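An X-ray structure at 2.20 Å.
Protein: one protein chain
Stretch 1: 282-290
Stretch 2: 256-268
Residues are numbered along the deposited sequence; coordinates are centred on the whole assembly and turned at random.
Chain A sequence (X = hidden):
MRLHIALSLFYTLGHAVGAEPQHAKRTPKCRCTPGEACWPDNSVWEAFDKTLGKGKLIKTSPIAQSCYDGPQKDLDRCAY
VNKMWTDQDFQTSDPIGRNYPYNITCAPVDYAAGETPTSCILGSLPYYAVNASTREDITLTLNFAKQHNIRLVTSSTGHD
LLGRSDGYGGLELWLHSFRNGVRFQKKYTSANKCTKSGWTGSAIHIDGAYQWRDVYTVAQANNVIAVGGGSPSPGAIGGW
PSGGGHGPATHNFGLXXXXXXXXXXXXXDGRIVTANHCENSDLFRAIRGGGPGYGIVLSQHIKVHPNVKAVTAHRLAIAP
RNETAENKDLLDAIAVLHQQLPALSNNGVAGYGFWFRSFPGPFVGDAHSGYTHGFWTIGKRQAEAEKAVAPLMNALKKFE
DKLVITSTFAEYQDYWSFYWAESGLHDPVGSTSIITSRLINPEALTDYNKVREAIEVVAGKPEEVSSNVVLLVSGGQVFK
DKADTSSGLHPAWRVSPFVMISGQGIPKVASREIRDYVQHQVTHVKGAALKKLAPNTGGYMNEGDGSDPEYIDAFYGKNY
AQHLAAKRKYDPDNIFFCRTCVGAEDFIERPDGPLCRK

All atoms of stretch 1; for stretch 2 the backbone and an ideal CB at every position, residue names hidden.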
# COMPACT_ATOMS: atom_id res chain seq x y z
N ASP A 282 4.79 -23.40 -3.07
CA ASP A 282 5.16 -22.73 -1.81
C ASP A 282 5.61 -21.29 -2.04
O ASP A 282 5.30 -20.40 -1.23
CB ASP A 282 6.19 -23.53 -0.98
CG ASP A 282 7.46 -23.89 -1.75
OD1 ASP A 282 7.51 -23.74 -2.98
OD2 ASP A 282 8.44 -24.37 -1.11
N LEU A 283 6.35 -21.06 -3.13
CA LEU A 283 6.69 -19.69 -3.52
C LEU A 283 5.45 -18.89 -3.96
O LEU A 283 5.36 -17.70 -3.69
CB LEU A 283 7.76 -19.70 -4.62
CG LEU A 283 8.15 -18.39 -5.32
CD1 LEU A 283 8.78 -17.37 -4.40
CD2 LEU A 283 9.09 -18.73 -6.46
N PHE A 284 4.54 -19.55 -4.66
CA PHE A 284 3.32 -18.93 -5.19
C PHE A 284 2.42 -18.45 -4.05
O PHE A 284 1.86 -17.34 -4.09
CB PHE A 284 2.64 -19.97 -6.08
CG PHE A 284 1.33 -19.54 -6.67
CD1 PHE A 284 1.25 -18.38 -7.42
CD2 PHE A 284 0.21 -20.36 -6.55
CE1 PHE A 284 0.05 -18.03 -8.01
CE2 PHE A 284 -0.99 -20.01 -7.14
CZ PHE A 284 -1.08 -18.84 -7.88
N ARG A 285 2.31 -19.29 -3.02
CA ARG A 285 1.58 -18.96 -1.82
C ARG A 285 2.22 -17.79 -1.07
O ARG A 285 1.52 -16.87 -0.67
CB ARG A 285 1.45 -20.18 -0.90
CG ARG A 285 0.61 -19.88 0.35
CD ARG A 285 0.42 -21.06 1.30
NE ARG A 285 1.68 -21.78 1.61
CZ ARG A 285 1.95 -23.05 1.31
NH1 ARG A 285 1.07 -23.79 0.62
NH2 ARG A 285 3.15 -23.55 1.62
N ALA A 286 3.53 -17.84 -0.91
CA ALA A 286 4.26 -16.76 -0.22
C ALA A 286 4.04 -15.37 -0.83
O ALA A 286 3.79 -14.39 -0.11
CB ALA A 286 5.74 -17.09 -0.20
N ILE A 287 4.13 -15.27 -2.15
CA ILE A 287 3.92 -13.96 -2.81
C ILE A 287 2.47 -13.49 -2.82
O ILE A 287 2.22 -12.32 -3.10
CB ILE A 287 4.48 -13.90 -4.25
CG1 ILE A 287 3.79 -14.88 -5.20
CG2 ILE A 287 5.97 -14.17 -4.23
CD1 ILE A 287 3.89 -14.46 -6.66
N ARG A 288 1.53 -14.39 -2.54
CA ARG A 288 0.11 -14.06 -2.45
C ARG A 288 -0.32 -13.86 -1.00
O ARG A 288 -1.17 -14.59 -0.49
CB ARG A 288 -0.71 -15.17 -3.12
CG ARG A 288 -0.58 -15.20 -4.64
CD ARG A 288 -1.38 -16.32 -5.26
NE ARG A 288 -2.78 -16.32 -4.81
CZ ARG A 288 -3.60 -17.37 -4.79
NH1 ARG A 288 -3.20 -18.57 -5.22
NH2 ARG A 288 -4.84 -17.25 -4.34
N GLY A 289 0.25 -12.86 -0.35
CA GLY A 289 -0.09 -12.51 1.05
C GLY A 289 1.07 -12.45 2.03
O GLY A 289 0.91 -11.92 3.14
N GLY A 290 2.23 -12.96 1.65
CA GLY A 290 3.40 -12.98 2.53
C GLY A 290 4.38 -11.86 2.33
O GLY A 290 5.50 -11.95 2.81
N UNK A 256 -6.53 -8.59 -4.07
CA UNK A 256 -5.53 -8.58 -5.13
C UNK A 256 -4.65 -9.81 -5.15
O UNK A 256 -4.40 -10.42 -6.18
CB UNK A 256 -4.65 -7.34 -4.99
N UNK A 257 -4.20 -10.20 -3.98
CA UNK A 257 -3.39 -11.42 -3.82
C UNK A 257 -4.06 -12.63 -4.41
O UNK A 257 -3.40 -13.48 -4.98
CB UNK A 257 -3.10 -11.68 -2.34
N UNK A 258 -5.38 -12.71 -4.26
CA UNK A 258 -6.13 -13.84 -4.79
C UNK A 258 -6.50 -13.75 -6.27
O UNK A 258 -7.02 -14.71 -6.80
CB UNK A 258 -7.41 -14.01 -3.97
N UNK A 259 -6.22 -12.62 -6.90
CA UNK A 259 -6.33 -12.49 -8.35
C UNK A 259 -5.17 -13.15 -9.08
O UNK A 259 -5.30 -13.51 -10.24
CB UNK A 259 -6.41 -11.01 -8.74
N UNK A 260 -4.05 -13.33 -8.39
CA UNK A 260 -2.82 -13.80 -9.03
C UNK A 260 -2.95 -15.29 -9.35
O UNK A 260 -3.10 -16.11 -8.46
CB UNK A 260 -1.61 -13.54 -8.13
N UNK A 261 -2.87 -15.60 -10.64
CA UNK A 261 -2.96 -16.98 -11.14
C UNK A 261 -1.61 -17.66 -11.26
O UNK A 261 -1.50 -18.88 -11.05
CB UNK A 261 -3.65 -17.00 -12.50
N UNK A 262 -0.61 -16.88 -11.65
CA UNK A 262 0.77 -17.31 -11.73
C UNK A 262 1.70 -16.12 -11.85
O UNK A 262 1.23 -14.98 -12.05
CB UNK A 262 0.97 -18.26 -12.91
N UNK A 263 3.00 -16.40 -11.73
CA UNK A 263 4.03 -15.38 -11.88
C UNK A 263 5.30 -15.98 -12.50
O UNK A 263 5.55 -17.17 -12.37
CB UNK A 263 4.35 -14.74 -10.53
N UNK A 264 6.08 -15.14 -13.16
CA UNK A 264 7.46 -15.44 -13.48
C UNK A 264 8.28 -14.63 -12.49
O UNK A 264 8.00 -13.46 -12.26
CB UNK A 264 7.81 -15.11 -14.93
N UNK A 265 9.26 -15.31 -11.88
CA UNK A 265 10.05 -14.75 -10.81
C UNK A 265 11.50 -15.15 -10.99
O UNK A 265 11.79 -16.34 -11.20
CB UNK A 265 9.52 -15.20 -9.45
N UNK A 266 12.40 -14.16 -10.90
CA UNK A 266 13.84 -14.40 -10.89
C UNK A 266 14.29 -14.54 -9.43
O UNK A 266 14.13 -13.63 -8.61
CB UNK A 266 14.59 -13.27 -11.60
N UNK A 267 14.83 -15.71 -9.11
CA UNK A 267 15.25 -16.00 -7.75
C UNK A 267 16.59 -15.34 -7.48
O UNK A 267 17.25 -14.88 -8.42
CB UNK A 267 15.33 -17.51 -7.51
N UNK A 268 16.99 -15.28 -6.21
CA UNK A 268 18.30 -14.74 -5.82
C UNK A 268 19.47 -15.41 -6.55
O UNK A 268 20.48 -14.77 -6.84
CB UNK A 268 18.49 -14.90 -4.31

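Position 256 lies in a weakly bonded helical segment, at phi/psi -55/-44, angles open to any residue. An ideal CB there finds nothing of stretch 1 within 5.5 Å, so the contact sets no preference; the deposited residue is Gly256.

Position 257 is more constrained. Its CA-to-CB bond points toward stretch 1, and the ideal CB lies 3.8 Å from Arg288 C and 4.1 Å from Gly289 N. With backbone this close, a small side chain is the natural expectation, alanine or perhaps serine. The residue is Ala257, whose CB packs 4.3 Å from Arg288 CB. Its carbonyl works independently of side-chain identity: Arg288 NE donates to Ala257 O at 2.9 Å, with an N-H...O angle of 143°.

At position 258 the CA-to-CB bond points away overall, yet the ideal CB is 4.2 Å from Arg288 NH2. A guanidinium within reach of a short side chain favours an acceptor: aspartate for charge, asparagine or serine for hydrogen bonding alone. Asp258 is found. With chi1 at -72° (m), its carboxylate comes nearer than the initial bond direction suggests, and Arg288 NH2 donates to Asp258 OD1 at 2.9 Å and 147°, forming a salt bridge. Both this oxygen and Ala257 O lie near the guanidinium plane, where N-H groups point.

Position 259 points away and meets nothing of stretch 1, so many residues would serve; it is Gln259.

Position 260 begins the strand and points toward stretch 1. Its ideal CB is 4.0 Å from Arg288 CG and 4.8 Å from Phe284 CE1, a site between an aliphatic stem and an aromatic ring that suits valine, isoleucine or leucine. Val260 occupies it, with Val260 CG1 4.2 Å from Phe284 CE1. Its carbonyl lies over one face of the guanidinium, with Val260 O 3.6 Å from Arg288 CD.

Positions 261 and 262 both direct CB away, leaving their side chains little constrained by stretch 1. They are Leu261 and Glu262, and backbone atoms make their contacts: Phe284 CZ is 3.2 Å from Leu261 O, and Phe284 CE1 is 3.9 Å from Glu262 CA.

Position 263 turns toward the helix, its ideal CB only 3.9 Å from Ile287 CD1. A small apolar group fits without further reach, and Ala263 supplies one: its CB touches Ile287 CD1 at that same distance.

Position 264 is out of reach and undetermined by this contact; it is Gln264.

Position 265 again points toward stretch 1, but its ideal CB stands 4.6 Å from Leu283 CD2, leaving room for a longer aliphatic chain such as isoleucine, leucine or methionine. In Ile265, chi angles of -59° (m) and 175° (t) carry CD1 to 3.9 Å from Leu283 CD2 and 4.0 Å from Ile287 CD1, joining both side chains.

Position 266 is out of reach and holds Met266.

Position 267 points sideways, so only a side chain of some length could return. Leu267 does, placing CD2 3.9 Å from Leu283 CD2.

Position 268, beyond contact, is Ala268.

Stretch 2 256-268: GADQVLEAQIMLA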
# COMPACT_ATOMS: atom_id res chain seq x y z
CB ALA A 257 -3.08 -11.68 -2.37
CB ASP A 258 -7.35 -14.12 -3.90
CG ASP A 258 -6.98 -14.72 -2.56
OD1 ASP A 258 -5.85 -15.30 -2.43
OD2 ASP A 258 -7.82 -14.64 -1.64
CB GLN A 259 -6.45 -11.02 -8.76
CG GLN A 259 -7.60 -10.26 -8.10
CD GLN A 259 -8.95 -10.89 -8.29
OE1 GLN A 259 -9.22 -11.52 -9.29
NE2 GLN A 259 -9.84 -10.64 -7.34
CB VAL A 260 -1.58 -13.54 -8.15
CG1 VAL A 260 -0.30 -13.96 -8.88
CG2 VAL A 260 -1.47 -12.08 -7.75
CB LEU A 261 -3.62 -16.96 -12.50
CG LEU A 261 -5.10 -16.56 -12.48
CD1 LEU A 261 -5.54 -16.14 -13.88
CD2 LEU A 261 -5.95 -17.72 -11.90
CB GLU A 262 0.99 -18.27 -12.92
CG GLU A 262 0.77 -17.73 -14.30
CD GLU A 262 0.87 -18.83 -15.35
OE1 GLU A 262 0.18 -19.84 -15.21
OE2 GLU A 262 1.69 -18.70 -16.29
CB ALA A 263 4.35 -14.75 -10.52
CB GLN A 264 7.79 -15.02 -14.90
CG GLN A 264 7.08 -15.80 -16.02
CD GLN A 264 7.46 -17.24 -16.03
OE1 GLN A 264 8.63 -17.59 -16.07
NE2 GLN A 264 6.47 -18.11 -15.99
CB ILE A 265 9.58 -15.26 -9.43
CG1 ILE A 265 8.11 -14.90 -9.20
CG2 ILE A 265 10.42 -14.63 -8.33
CD1 ILE A 265 7.50 -15.45 -7.93
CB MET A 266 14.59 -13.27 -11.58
CG MET A 266 16.11 -13.45 -11.60
SD MET A 266 17.06 -12.17 -12.51
CE MET A 266 16.17 -12.13 -14.05
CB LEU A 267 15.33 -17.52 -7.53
CG LEU A 267 14.08 -18.36 -7.84
CD1 LEU A 267 14.33 -19.83 -7.58
CD2 LEU A 267 12.88 -17.89 -7.04
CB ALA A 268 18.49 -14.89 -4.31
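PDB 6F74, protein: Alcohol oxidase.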